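Local coordinates for putative cytoplasmic protein (Salmonella enterica subsp. enterica serovar Typhimurium, PDB 4IQN) that is of unknown function but belongs to the DUF5066 family of putative cytoplasmic proteins, at residues L161-S175 with L187-E200. Numbering follows the deposited sequence.
Sequences LAESSLVEYLYNIIS and LHLPQWKAQQKMNE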
loop_
_atom_site.group_PDB
_atom_site.type_symbol
_atom_site.label_atom_id
_atom_site.label_comp_id
_atom_site.label_asym_id
_atom_site.label_seq_id
_atom_site.Cartn_x
_atom_site.Cartn_y
_atom_site.Cartn_z
ATOM N N LEU A 161 2.473 -0.031 10.806
ATOM C CA LEU A 161 1.932 1.211 10.238
ATOM C C LEU A 161 3.035 2.256 10.203
ATOM O O LEU A 161 3.754 2.472 11.190
ATOM C CB LEU A 161 0.779 1.757 11.012
ATOM C CG LEU A 161 -0.642 1.476 10.609
ATOM C CD1 LEU A 161 -1.417 2.703 11.050
ATOM C CD2 LEU A 161 -0.917 1.124 9.166
ATOM N N ALA A 162 3.154 2.878 9.060
ATOM C CA ALA A 162 4.257 3.767 8.775
ATOM C C ALA A 162 3.746 5.192 8.389
ATOM O O ALA A 162 3.172 5.894 9.253
ATOM C CB ALA A 162 5.152 3.105 7.758
ATOM N N GLU A 163 3.927 5.629 7.139
ATOM C CA GLU A 163 3.467 6.930 6.704
ATOM C C GLU A 163 1.954 7.138 6.922
ATOM O O GLU A 163 1.164 6.165 6.943
ATOM C CB GLU A 163 3.825 7.166 5.242
ATOM C CG GLU A 163 5.301 7.328 4.905
ATOM C CD GLU A 163 6.093 6.043 4.683
ATOM O OE1 GLU A 163 5.635 4.922 4.988
ATOM O OE2 GLU A 163 7.244 6.156 4.174
ATOM N N SER A 164 1.593 8.403 7.093
ATOM C CA SER A 164 0.229 8.826 7.357
ATOM C C SER A 164 -0.662 8.438 6.160
ATOM O O SER A 164 -1.823 8.106 6.372
ATOM C CB SER A 164 0.111 10.319 7.596
ATOM O OG SER A 164 0.575 11.101 6.500
ATOM N N SER A 165 -0.096 8.465 4.952
ATOM C CA SER A 165 -0.796 8.164 3.718
ATOM C C SER A 165 0.150 7.993 2.566
ATOM O O SER A 165 1.355 8.292 2.677
ATOM C CB SER A 165 -1.712 9.325 3.373
ATOM O OG SER A 165 -1.007 10.483 2.956
ATOM N N LEU A 166 -0.402 7.569 1.418
ATOM C CA LEU A 166 0.314 7.527 0.166
ATOM C C LEU A 166 0.888 8.919 -0.238
ATOM O O LEU A 166 1.936 8.994 -0.888
ATOM C CB LEU A 166 -0.600 6.977 -0.953
ATOM C CG LEU A 166 0.085 6.669 -2.292
ATOM C CD1 LEU A 166 1.210 5.667 -2.121
ATOM C CD2 LEU A 166 -0.950 6.174 -3.297
ATOM N N VAL A 167 0.206 9.990 0.151
ATOM C CA VAL A 167 0.685 11.341 -0.096
ATOM C C VAL A 167 2.034 11.567 0.603
ATOM O O VAL A 167 2.996 11.975 -0.040
ATOM C CB VAL A 167 -0.334 12.410 0.328
ATOM C CG1 VAL A 167 0.188 13.829 0.135
ATOM C CG2 VAL A 167 -1.644 12.250 -0.474
ATOM N N GLU A 168 2.110 11.273 1.879
ATOM C CA GLU A 168 3.371 11.399 2.609
ATOM C C GLU A 168 4.449 10.482 2.009
ATOM O O GLU A 168 5.594 10.901 1.817
ATOM C CB GLU A 168 3.172 11.092 4.089
ATOM C CG GLU A 168 4.473 11.153 4.893
ATOM C CD GLU A 168 4.322 11.053 6.388
ATOM O OE1 GLU A 168 3.227 10.716 6.900
ATOM O OE2 GLU A 168 5.340 11.311 7.088
ATOM N N TYR A 169 4.080 9.241 1.702
ATOM C CA TYR A 169 5.004 8.301 1.107
ATOM C C TYR A 169 5.609 8.881 -0.175
ATOM O O TYR A 169 6.838 8.886 -0.362
ATOM C CB TYR A 169 4.315 6.936 0.854
ATOM C CG TYR A 169 5.125 5.993 0.013
ATOM C CD1 TYR A 169 6.142 5.215 0.571
ATOM C CD2 TYR A 169 4.917 5.891 -1.363
ATOM C CE1 TYR A 169 6.908 4.373 -0.195
ATOM C CE2 TYR A 169 5.653 5.034 -2.148
ATOM C CZ TYR A 169 6.663 4.267 -1.577
ATOM O OH TYR A 169 7.438 3.424 -2.356
ATOM N N LEU A 170 4.762 9.394 -1.071
ATOM C CA LEU A 170 5.256 9.887 -2.340
ATOM C C LEU A 170 6.094 11.168 -2.223
ATOM O O LEU A 170 7.087 11.321 -2.959
ATOM C CB LEU A 170 4.107 10.080 -3.337
ATOM C CG LEU A 170 3.559 8.764 -3.855
ATOM C CD1 LEU A 170 2.378 9.090 -4.770
ATOM C CD2 LEU A 170 4.587 7.936 -4.617
ATOM N N TYR A 171 5.713 12.085 -1.339
ATOM C CA TYR A 171 6.532 13.285 -1.132
ATOM C C TYR A 171 7.945 12.870 -0.744
ATOM O O TYR A 171 8.943 13.479 -1.194
ATOM C CB TYR A 171 5.931 14.206 -0.063
ATOM C CG TYR A 171 5.005 15.273 -0.609
ATOM C CD1 TYR A 171 5.507 16.431 -1.216
ATOM C CD2 TYR A 171 3.641 15.127 -0.547
ATOM C CE1 TYR A 171 4.666 17.395 -1.724
ATOM C CE2 TYR A 171 2.788 16.114 -1.044
ATOM C CZ TYR A 171 3.296 17.242 -1.641
ATOM O OH TYR A 171 2.446 18.228 -2.153
ATOM N N ASN A 172 8.033 11.845 0.090
ATOM C CA ASN A 172 9.347 11.354 0.511
ATOM C C ASN A 172 10.105 10.714 -0.674
ATOM O O ASN A 172 11.273 11.016 -0.889
ATOM C CB ASN A 172 9.237 10.448 1.721
ATOM C CG ASN A 172 9.047 11.222 3.016
ATOM O OD1 ASN A 172 7.936 11.550 3.449
ATOM N ND2 ASN A 172 10.136 11.534 3.633
ATOM N N ILE A 173 9.424 9.908 -1.492
ATOM C CA ILE A 173 10.069 9.314 -2.669
ATOM C C ILE A 173 10.638 10.401 -3.578
ATOM O O ILE A 173 11.784 10.326 -4.000
ATOM C CB ILE A 173 9.100 8.405 -3.468
ATOM C CG1 ILE A 173 8.715 7.162 -2.670
ATOM C CG2 ILE A 173 9.641 8.049 -4.848
ATOM C CD1 ILE A 173 9.856 6.238 -2.332
ATOM N N ILE A 174 9.823 11.412 -3.837
ATOM C CA ILE A 174 10.159 12.471 -4.779
ATOM C C ILE A 174 11.204 13.464 -4.260
ATOM O O ILE A 174 11.840 14.155 -5.047
ATOM C CB ILE A 174 8.877 13.224 -5.152
ATOM C CG1 ILE A 174 8.043 12.328 -6.072
ATOM C CG2 ILE A 174 9.193 14.555 -5.800
ATOM C CD1 ILE A 174 6.655 12.843 -6.344
ATOM N N SER A 175 11.404 13.502 -2.945
ATOM C CA SER A 175 12.318 14.489 -2.314
ATOM C C SER A 175 13.772 14.378 -2.774
ATOM O O SER A 175 14.504 15.361 -2.736
ATOM C CB SER A 175 12.264 14.419 -0.766
ATOM O OG SER A 175 12.837 13.215 -0.280
ATOM N N LEU A 187 10.231 17.472 5.413
ATOM C CA LEU A 187 9.025 16.601 5.459
ATOM C C LEU A 187 8.649 16.100 6.848
ATOM O O LEU A 187 7.868 15.174 6.986
ATOM C CB LEU A 187 9.184 15.457 4.474
ATOM C CG LEU A 187 9.433 15.882 3.013
ATOM C CD1 LEU A 187 9.631 14.670 2.116
ATOM C CD2 LEU A 187 8.302 16.747 2.519
ATOM N N HIS A 188 9.182 16.718 7.886
ATOM C CA HIS A 188 8.778 16.392 9.259
ATOM C C HIS A 188 7.615 17.296 9.657
ATOM O O HIS A 188 7.756 18.223 10.432
ATOM C CB HIS A 188 9.949 16.520 10.240
ATOM C CG HIS A 188 11.002 15.493 10.054
ATOM N ND1 HIS A 188 12.021 15.627 9.134
ATOM C CD2 HIS A 188 11.203 14.303 10.673
ATOM C CE1 HIS A 188 12.801 14.561 9.190
ATOM N NE2 HIS A 188 12.328 13.747 10.116
ATOM N N LEU A 189 6.440 17.049 9.068
ATOM C CA LEU A 189 5.324 17.941 9.235
ATOM C C LEU A 189 4.442 17.475 10.402
ATOM O O LEU A 189 4.112 16.282 10.491
ATOM C CB LEU A 189 4.509 17.997 7.942
ATOM C CG LEU A 189 5.274 18.316 6.655
ATOM C CD1 LEU A 189 4.303 18.406 5.513
ATOM C CD2 LEU A 189 5.984 19.611 6.840
ATOM N N PRO A 190 4.048 18.410 11.295
ATOM C CA PRO A 190 3.270 18.021 12.479
ATOM C C PRO A 190 1.946 17.427 12.099
ATOM O O PRO A 190 1.454 16.554 12.799
ATOM C CB PRO A 190 3.091 19.315 13.253
ATOM C CG PRO A 190 3.562 20.393 12.366
ATOM C CD PRO A 190 4.513 19.803 11.396
ATOM N N GLN A 191 1.382 17.870 10.984
ATOM C CA GLN A 191 0.054 17.301 10.626
ATOM C C GLN A 191 0.140 15.847 10.231
ATOM O O GLN A 191 -0.824 15.061 10.480
ATOM C CB GLN A 191 -0.686 18.167 9.584
ATOM C CG GLN A 191 0.019 18.294 8.274
ATOM C CD GLN A 191 0.917 19.546 8.169
ATOM O OE1 GLN A 191 1.660 19.958 9.122
ATOM N NE2 GLN A 191 0.867 20.155 6.977
ATOM N N TRP A 192 1.253 15.456 9.601
ATOM C CA TRP A 192 1.510 14.055 9.314
ATOM C C TRP A 192 1.719 13.233 10.558
ATOM O O TRP A 192 1.124 12.158 10.698
ATOM C CB TRP A 192 2.648 13.876 8.329
ATOM C CG TRP A 192 2.330 14.330 6.909
ATOM C CD1 TRP A 192 1.076 14.524 6.348
ATOM C CD2 TRP A 192 3.268 14.552 5.864
ATOM N NE1 TRP A 192 1.202 14.861 5.033
ATOM C CE2 TRP A 192 2.532 14.913 4.708
ATOM C CE3 TRP A 192 4.679 14.567 5.799
ATOM C CZ2 TRP A 192 3.144 15.192 3.487
ATOM C CZ3 TRP A 192 5.271 14.864 4.609
ATOM C CH2 TRP A 192 4.507 15.208 3.456
ATOM N N LYS A 193 2.562 13.713 11.483
ATOM C CA LYS A 193 2.764 12.981 12.740
ATOM C C LYS A 193 1.441 12.806 13.498
ATOM O O LYS A 193 1.163 11.726 14.042
ATOM C CB LYS A 193 3.884 13.613 13.640
ATOM C CG LYS A 193 4.635 12.532 14.494
ATOM C CD LYS A 193 5.860 11.913 13.752
ATOM C CE LYS A 193 6.197 10.413 13.985
ATOM N NZ LYS A 193 6.431 9.844 15.372
ATOM N N ALA A 194 0.640 13.849 13.526
ATOM C CA ALA A 194 -0.661 13.840 14.212
ATOM C C ALA A 194 -1.595 12.804 13.584
ATOM O O ALA A 194 -2.289 12.110 14.301
ATOM C CB ALA A 194 -1.306 15.189 14.164
ATOM N N GLN A 195 -1.598 12.701 12.260
ATOM C CA GLN A 195 -2.438 11.693 11.605
ATOM C C GLN A 195 -1.904 10.272 11.854
ATOM O O GLN A 195 -2.690 9.334 12.074
ATOM C CB GLN A 195 -2.605 11.985 10.127
ATOM C CG GLN A 195 -3.596 11.084 9.444
ATOM C CD GLN A 195 -5.007 11.337 9.956
ATOM O OE1 GLN A 195 -5.483 12.465 9.922
ATOM N NE2 GLN A 195 -5.667 10.303 10.447
ATOM N N GLN A 196 -0.588 10.093 11.836
ATOM C CA GLN A 196 -0.006 8.811 12.163
ATOM C C GLN A 196 -0.402 8.358 13.555
ATOM O O GLN A 196 -0.757 7.204 13.762
ATOM C CB GLN A 196 1.526 8.843 12.060
ATOM C CG GLN A 196 2.098 8.927 10.666
ATOM C CD GLN A 196 3.584 9.211 10.714
ATOM O OE1 GLN A 196 4.016 10.218 11.249
ATOM N NE2 GLN A 196 4.342 8.318 10.247
ATOM N N LYS A 197 -0.300 9.264 14.517
ATOM C CA LYS A 197 -0.733 8.963 15.896
ATOM C C LYS A 197 -2.226 8.558 15.949
ATOM O O LYS A 197 -2.572 7.570 16.590
ATOM C CB LYS A 197 -0.441 10.123 16.821
ATOM C CG LYS A 197 -0.595 9.842 18.305
ATOM C CD LYS A 197 0.052 10.993 19.069
ATOM C CE LYS A 197 -0.129 10.948 20.580
ATOM N NZ LYS A 197 -0.065 12.338 21.142
HETATM N N MSE A 198 -3.085 9.297 15.254
HETATM C CA MSE A 198 -4.519 8.960 15.166
HETATM C C MSE A 198 -4.726 7.584 14.565
HETATM O O MSE A 198 -5.575 6.803 15.038
HETATM C CB MSE A 198 -5.239 10.003 14.311
HETATM C CG MSE A 198 -5.625 11.304 15.044
HETATM SE SE MSE A 198 -6.879 12.431 13.961
HETATM C CE MSE A 198 -8.278 11.029 13.887
ATOM N N ASN A 199 -3.985 7.290 13.503
ATOM C CA ASN A 199 -4.129 6.069 12.722
ATOM C C ASN A 199 -3.748 4.896 13.595
ATOM O O ASN A 199 -4.450 3.906 13.640
ATOM C CB ASN A 199 -3.259 6.100 11.452
ATOM C CG ASN A 199 -3.770 7.065 10.370
ATOM O OD1 ASN A 199 -4.869 7.577 10.456
ATOM N ND2 ASN A 199 -2.965 7.301 9.339
ATOM N N GLU A 200 -2.662 5.041 14.349
ATOM C CA GLU A 200 -2.195 3.968 15.205
ATOM C C GLU A 200 -3.145 3.663 16.347
ATOM O O GLU A 200 -3.370 2.476 16.684
ATOM C CB GLU A 200 -0.778 4.287 15.683
ATOM C CG GLU A 200 0.220 4.168 14.514
ATOM C CD GLU A 200 1.608 4.727 14.838
ATOM O OE1 GLU A 200 2.059 4.463 15.979
ATOM O OE2 GLU A 200 2.225 5.423 13.964
HETATM O O HOH W 1 1.357 5.368 11.358
HETATM O O HOH W 2 -0.372 5.996 9.487
HETATM O O HOH W 3 -4.433 8.444 6.918
HETATM O O HOH W 4 7.654 12.473 6.171
HETATM O O HOH W 5 5.664 11.822 9.615
#
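E168 lies across the indole of W192, its CB and CG over one face and its carboxylate almost parallel to the ring, the planes 21° apart. CG stands 3.8 Å from the centroid of the six-membered ring, a CH-pi contact, while L189 CD1 lies against the opposite face, toward the rim. With CG anti to the backbone N (chi1 178°) and the chain extended, the carboxylate is carried along the indole toward the loop that precedes its own helix. There OE1 accepts from S164 N at 2.8 Å and from S164 OG at 2.7 Å, the two donors arriving from opposite faces of the carboxylate, which fixes its rotation. OE2 takes a bond from a water that also donates to Q196 OE1. The case illustrates how one acidic side chain can pack its methylenes on a ring while its carboxylate ties down a neighbouring loop. Beyond S164, Q196 NE2 donates an almost straight bond to A162 O at 2.9 Å, reaching it from above the carbonyl plane, and at the far end L161 CD1 touches N199 CB at 3.9 Å. In the other direction, Y171 CB meets W192 CH2 and L187 CD1 touches Y171 O and S175 CB. The helices 166-174 and 190-200 cross obliquely, their N-to-C directions 136° apart; Y171 also packs on helix 8-18, and L161 and A162 lead in from the antiparallel sheet beside strand 151-155.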